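Local coordinates for protein shikimate dehydrogenase (Listeria monocytogenes, PDB 3TNL) that probably catalyses the reversible NADPH-linked reduction of 3-dehydroshikimate to shikimate, a step of chorismate and aromatic amino acid biosynthesis, probably as a homodimer or homotetramer, at residues D151-G163 with A173-N185. Numbering follows the deposited sequence. Where two conformers were deposited one is given.
Sequences DIIGKKMTICGAG and AALDGVKEISIFN. With NAD (nicotinamide-adenine-dinucleotide), chain H.
The F184 ring meets the CG2 methyl of T158 obliquely, 3.8 Å from F184 CE2, while I159 O lies at the ring's edge, near its plane; F212 of neighbouring strand 208-213 also meets this ring, the planes at about 35°. The other flat group, the N185 amide, spans the adenosine ribose of NAD: OD1 accepts from NAD O3B at 2.7 Å, and ND2 donates to NAD O2B. A162 N also donates to NAD O3B, so one ribose hydroxyl is held by the loop after strand 156-160 and by N185. Such a grip illustrates the first beta-alpha-beta unit of a Rossmann fold, in which strands 156-160 and 180-185 run parallel, 14° apart, joined through helix 164-175. Their ladder is regular: S182 N to M157 O and I159 N to S182 O are both 2.9 Å. At its start, K155 O takes both K179 N and E180 N. On the face of M157, I159 and I181, toward helix 164-175, I159 CG2 lies 4.0 Å from I181 CG2, the two side chains side by side. On the opposite face, with T158 and S182, the extended K156 chain passes E180, its CD 3.5 Å from E180 OE1, but its NZ forms salt bridges with E223 and E226.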
loop_
_atom_site.group_PDB
_atom_site.type_symbol
_atom_site.label_atom_id
_atom_site.label_comp_id
_atom_site.label_asym_id
_atom_site.label_seq_id
_atom_site.Cartn_x
_atom_site.Cartn_y
_atom_site.Cartn_z
ATOM N N ASP B 151 -9.207 22.979 -31.108
ATOM C CA ASP B 151 -10.448 22.265 -31.376
ATOM C C ASP B 151 -10.266 21.350 -32.582
ATOM O O ASP B 151 -10.175 21.821 -33.725
ATOM C CB ASP B 151 -11.601 23.243 -31.636
ATOM C CG ASP B 151 -12.905 22.535 -31.991
ATOM O OD1 ASP B 151 -13.105 21.358 -31.604
ATOM O OD2 ASP B 151 -13.751 23.183 -32.650
ATOM N N ILE B 152 -10.162 20.048 -32.334
ATOM C CA ILE B 152 -9.989 19.102 -33.419
ATOM C C ILE B 152 -11.239 18.270 -33.695
ATOM O O ILE B 152 -11.231 17.388 -34.559
ATOM C CB ILE B 152 -8.729 18.191 -33.206
ATOM C CG1 ILE B 152 -8.966 17.129 -32.119
ATOM C CG2 ILE B 152 -7.490 19.105 -32.900
ATOM C CD1 ILE B 152 -7.866 16.012 -32.084
ATOM N N ILE B 153 -12.322 18.508 -32.957
ATOM C CA ILE B 153 -13.541 17.736 -33.145
ATOM C C ILE B 153 -14.140 18.089 -34.514
ATOM O O ILE B 153 -14.179 19.253 -34.899
ATOM C CB ILE B 153 -14.550 18.011 -31.993
ATOM C CG1 ILE B 153 -13.885 17.764 -30.626
ATOM C CG2 ILE B 153 -15.815 17.178 -32.157
ATOM C CD1 ILE B 153 -13.243 16.419 -30.447
ATOM N N GLY B 154 -14.574 17.073 -35.238
ATOM C CA GLY B 154 -15.158 17.239 -36.557
ATOM C C GLY B 154 -14.152 17.480 -37.665
ATOM O O GLY B 154 -14.515 17.822 -38.778
ATOM N N LYS B 155 -12.875 17.236 -37.360
ATOM C CA LYS B 155 -11.797 17.499 -38.294
ATOM C C LYS B 155 -10.935 16.261 -38.490
ATOM O O LYS B 155 -11.292 15.187 -38.053
ATOM C CB LYS B 155 -10.988 18.693 -37.795
ATOM C CG LYS B 155 -11.848 19.934 -37.586
ATOM C CD LYS B 155 -11.110 21.091 -37.003
ATOM C CE LYS B 155 -12.045 22.236 -36.692
ATOM N NZ LYS B 155 -11.304 23.339 -35.992
ATOM N N LYS B 156 -9.813 16.431 -39.179
ATOM C CA LYS B 156 -8.913 15.346 -39.532
ATOM C C LYS B 156 -7.604 15.402 -38.778
ATOM O O LYS B 156 -6.989 16.485 -38.658
ATOM C CB LYS B 156 -8.614 15.389 -41.020
ATOM C CG LYS B 156 -7.675 14.395 -41.511
ATOM C CD LYS B 156 -7.755 14.433 -43.047
ATOM C CE LYS B 156 -6.903 13.406 -43.665
ATOM N NZ LYS B 156 -7.239 13.204 -45.131
ATOM N N MET B 157 -7.198 14.268 -38.231
ATOM C CA MET B 157 -5.912 14.131 -37.574
ATOM C C MET B 157 -5.081 13.158 -38.363
ATOM O O MET B 157 -5.593 12.152 -38.845
ATOM C CB MET B 157 -6.068 13.589 -36.135
ATOM C CG MET B 157 -4.734 13.248 -35.441
ATOM S SD MET B 157 -4.884 12.875 -33.666
ATOM C CE MET B 157 -5.925 11.413 -33.737
ATOM N N THR B 158 -3.792 13.468 -38.477
ATOM C CA THR B 158 -2.784 12.584 -39.034
ATOM C C THR B 158 -1.885 12.244 -37.823
ATOM O O THR B 158 -1.454 13.117 -37.117
ATOM C CB THR B 158 -1.980 13.183 -40.161
ATOM O OG1 THR B 158 -2.870 13.384 -41.274
ATOM C CG2 THR B 158 -0.865 12.272 -40.602
ATOM N N ILE B 159 -1.634 10.971 -37.601
ATOM C CA ILE B 159 -0.861 10.546 -36.445
ATOM C C ILE B 159 0.131 9.450 -36.803
ATOM O O ILE B 159 -0.171 8.550 -37.601
ATOM C CB ILE B 159 -1.824 10.121 -35.316
ATOM C CG1 ILE B 159 -1.065 9.784 -34.025
ATOM C CG2 ILE B 159 -2.719 8.945 -35.745
ATOM C CD1 ILE B 159 -1.985 9.538 -32.828
ATOM N N CYS B 160 1.325 9.541 -36.217
ATOM C CA CYS B 160 2.371 8.549 -36.372
ATOM C C CYS B 160 2.383 7.669 -35.131
ATOM O O CYS B 160 2.489 8.148 -34.016
ATOM C CB CYS B 160 3.763 9.180 -36.471
ATOM S SG CYS B 160 3.949 10.281 -37.867
ATOM N N GLY B 161 2.264 6.365 -35.346
ATOM C CA GLY B 161 2.349 5.394 -34.270
ATOM C C GLY B 161 1.189 4.425 -34.217
ATOM O O GLY B 161 0.102 4.659 -34.749
ATOM N N ALA B 162 1.438 3.340 -33.496
ATOM C CA ALA B 162 0.480 2.221 -33.355
ATOM C C ALA B 162 0.703 1.385 -32.108
ATOM O O ALA B 162 0.206 0.233 -32.028
ATOM C CB ALA B 162 0.487 1.349 -34.590
ATOM N N GLY B 163 1.433 1.953 -31.145
ATOM C CA GLY B 163 1.631 1.345 -29.857
ATOM C C GLY B 163 0.526 1.727 -28.893
ATOM O O GLY B 163 -0.572 2.113 -29.293
ATOM N N ALA B 173 -10.066 9.633 -29.860
ATOM C CA ALA B 173 -10.338 10.734 -30.780
ATOM C C ALA B 173 -11.573 10.385 -31.614
ATOM O O ALA B 173 -12.463 11.214 -31.769
ATOM C CB ALA B 173 -9.129 10.992 -31.685
ATOM N N ALA B 174 -11.647 9.147 -32.115
ATOM C CA ALA B 174 -12.802 8.693 -32.915
ATOM C C ALA B 174 -14.095 8.699 -32.091
ATOM O O ALA B 174 -15.142 9.165 -32.573
ATOM C CB ALA B 174 -12.564 7.326 -33.461
ATOM N N LEU B 175 -14.022 8.174 -30.868
ATOM C CA LEU B 175 -15.191 8.180 -29.962
ATOM C C LEU B 175 -15.622 9.607 -29.626
ATOM O O LEU B 175 -16.817 9.852 -29.433
ATOM C CB LEU B 175 -14.877 7.411 -28.664
ATOM C CG LEU B 175 -14.703 5.901 -28.811
ATOM C CD1 LEU B 175 -14.185 5.285 -27.548
ATOM C CD2 LEU B 175 -16.022 5.208 -29.273
ATOM N N ASP B 176 -14.695 10.564 -29.559
ATOM C CA ASP B 176 -14.990 11.948 -29.218
ATOM C C ASP B 176 -15.453 12.810 -30.399
ATOM O O ASP B 176 -15.727 13.994 -30.231
ATOM C CB ASP B 176 -13.755 12.617 -28.608
ATOM C CG ASP B 176 -13.393 12.069 -27.232
ATOM O OD1 ASP B 176 -13.992 11.060 -26.783
ATOM O OD2 ASP B 176 -12.454 12.649 -26.643
ATOM N N GLY B 177 -15.454 12.276 -31.600
ATOM C CA GLY B 177 -15.961 13.044 -32.731
ATOM C C GLY B 177 -14.991 13.583 -33.759
ATOM O O GLY B 177 -15.384 14.395 -34.579
ATOM N N VAL B 178 -13.724 13.179 -33.699
ATOM C CA VAL B 178 -12.803 13.528 -34.775
ATOM C C VAL B 178 -13.378 12.847 -36.035
ATOM O O VAL B 178 -13.767 11.677 -36.012
ATOM C CB VAL B 178 -11.397 13.092 -34.422
ATOM C CG1 VAL B 178 -10.489 13.129 -35.635
ATOM C CG2 VAL B 178 -10.887 13.977 -33.277
ATOM N N LYS B 179 -13.393 13.562 -37.149
ATOM C CA LYS B 179 -14.049 13.076 -38.379
ATOM C C LYS B 179 -13.251 12.061 -39.179
ATOM O O LYS B 179 -13.820 11.133 -39.765
ATOM C CB LYS B 179 -14.411 14.276 -39.281
ATOM C CG LYS B 179 -15.191 13.951 -40.570
ATOM C CD LYS B 179 -15.272 15.177 -41.505
ATOM C CE LYS B 179 -16.165 14.877 -42.699
ATOM N NZ LYS B 179 -15.742 13.644 -43.392
ATOM N N GLU B 180 -11.936 12.252 -39.216
ATOM C CA GLU B 180 -11.062 11.384 -39.992
ATOM C C GLU B 180 -9.737 11.246 -39.285
ATOM O O GLU B 180 -9.255 12.221 -38.707
ATOM C CB GLU B 180 -10.760 12.054 -41.341
ATOM C CG GLU B 180 -11.955 12.488 -42.166
ATOM C CD GLU B 180 -11.511 13.236 -43.427
ATOM O OE1 GLU B 180 -11.254 14.471 -43.332
ATOM O OE2 GLU B 180 -11.509 12.580 -44.508
ATOM N N ILE B 181 -9.169 10.063 -39.344
ATOM C CA ILE B 181 -7.857 9.793 -38.769
ATOM C C ILE B 181 -7.020 9.023 -39.770
ATOM O O ILE B 181 -7.427 7.969 -40.260
ATOM C CB ILE B 181 -7.951 8.967 -37.453
ATOM C CG1 ILE B 181 -8.743 9.765 -36.404
ATOM C CG2 ILE B 181 -6.572 8.636 -36.929
ATOM C CD1 ILE B 181 -8.956 9.068 -35.086
ATOM N N SER B 182 -5.855 9.569 -40.093
ATOM C CA SER B 182 -4.892 8.921 -40.938
ATOM C C SER B 182 -3.675 8.532 -40.101
ATOM O O SER B 182 -2.983 9.396 -39.565
ATOM C CB SER B 182 -4.479 9.777 -42.109
ATOM O OG SER B 182 -5.612 9.979 -42.957
ATOM N N ILE B 183 -3.451 7.221 -40.011
ATOM C CA ILE B 183 -2.355 6.654 -39.220
ATOM C C ILE B 183 -1.205 6.262 -40.127
ATOM O O ILE B 183 -1.411 5.654 -41.185
ATOM C CB ILE B 183 -2.817 5.369 -38.480
ATOM C CG1 ILE B 183 -4.099 5.640 -37.663
ATOM C CG2 ILE B 183 -1.668 4.755 -37.631
ATOM C CD1 ILE B 183 -4.782 4.382 -37.109
ATOM N N PHE B 184 0.009 6.595 -39.685
ATOM C CA PHE B 184 1.239 6.210 -40.362
ATOM C C PHE B 184 2.105 5.433 -39.385
ATOM O O PHE B 184 2.314 5.848 -38.255
ATOM C CB PHE B 184 2.015 7.405 -40.891
ATOM C CG PHE B 184 1.372 8.044 -42.081
ATOM C CD1 PHE B 184 1.894 7.853 -43.336
ATOM C CD2 PHE B 184 0.235 8.841 -41.936
ATOM C CE1 PHE B 184 1.296 8.433 -44.440
ATOM C CE2 PHE B 184 -0.366 9.425 -43.027
ATOM C CZ PHE B 184 0.152 9.199 -44.291
ATOM N N ASN B 185 2.568 4.265 -39.809
ATOM C CA ASN B 185 3.437 3.471 -38.975
ATOM C C ASN B 185 4.410 2.707 -39.862
ATOM O O ASN B 185 4.086 2.358 -41.010
ATOM C CB ASN B 185 2.645 2.449 -38.109
ATOM C CG ASN B 185 3.437 2.006 -36.884
ATOM O OD1 ASN B 185 3.515 2.776 -35.903
ATOM N ND2 ASN B 185 4.055 0.808 -36.941
HETATM P PA NAD H . 4.944 1.388 -27.786
HETATM O O1A NAD H . 6.226 0.600 -27.530
HETATM O O2A NAD H . 3.624 0.774 -27.360
HETATM O O5B NAD H . 4.911 1.825 -29.346
HETATM C C5B NAD H . 6.042 2.325 -30.060
HETATM C C4B NAD H . 5.575 2.990 -31.360
HETATM O O4B NAD H . 6.680 3.694 -31.949
HETATM C C3B NAD H . 5.190 1.981 -32.424
HETATM O O3B NAD H . 4.179 2.587 -33.267
HETATM C C2B NAD H . 6.445 1.776 -33.239
HETATM O O2B NAD H . 6.191 1.393 -34.583
HETATM C C1B NAD H . 7.044 3.167 -33.207
HETATM N N9A NAD H . 8.497 3.275 -33.385
HETATM C C8A NAD H . 9.424 2.975 -32.445
HETATM N N7A NAD H . 10.653 3.261 -32.924
HETATM C C5A NAD H . 10.541 3.768 -34.177
HETATM C C6A NAD H . 11.386 4.236 -35.162
HETATM N N6A NAD H . 12.707 4.279 -34.958
HETATM N N1A NAD H . 10.880 4.712 -36.321
HETATM C C2A NAD H . 9.544 4.688 -36.554
HETATM N N3A NAD H . 8.650 4.241 -35.643
HETATM C C4A NAD H . 9.100 3.780 -34.455
HETATM O O3 NAD H . 5.171 2.805 -27.080
HETATM P PN NAD H . 4.068 3.741 -26.381
HETATM O O1N NAD H . 3.784 3.308 -24.964
HETATM O O2N NAD H . 2.912 3.981 -27.354
HETATM O O5D NAD H . 4.857 5.132 -26.179
HETATM C C5D NAD H . 5.277 5.854 -27.330
HETATM C C4D NAD H . 5.706 7.209 -26.802
HETATM O O4D NAD H . 4.610 7.810 -26.089
HETATM C C3D NAD H . 6.845 7.082 -25.803
HETATM O O3D NAD H . 7.848 8.047 -26.137
HETATM C C2D NAD H . 6.211 7.394 -24.457
HETATM O O2D NAD H . 7.150 7.936 -23.502
HETATM C C1D NAD H . 5.107 8.364 -24.858
HETATM N N1N NAD H . 3.966 8.469 -23.947
HETATM C C2N NAD H . 3.642 9.666 -23.424
HETATM C C3N NAD H . 2.551 9.799 -22.572
HETATM C C7N NAD H . 2.166 11.116 -21.979
HETATM O O7N NAD H . 1.464 11.061 -20.970
HETATM N N7N NAD H . 2.557 12.267 -22.568
HETATM C C4N NAD H . 1.788 8.664 -22.255
HETATM C C5N NAD H . 2.140 7.438 -22.812
HETATM C C6N NAD H . 3.245 7.359 -23.659
#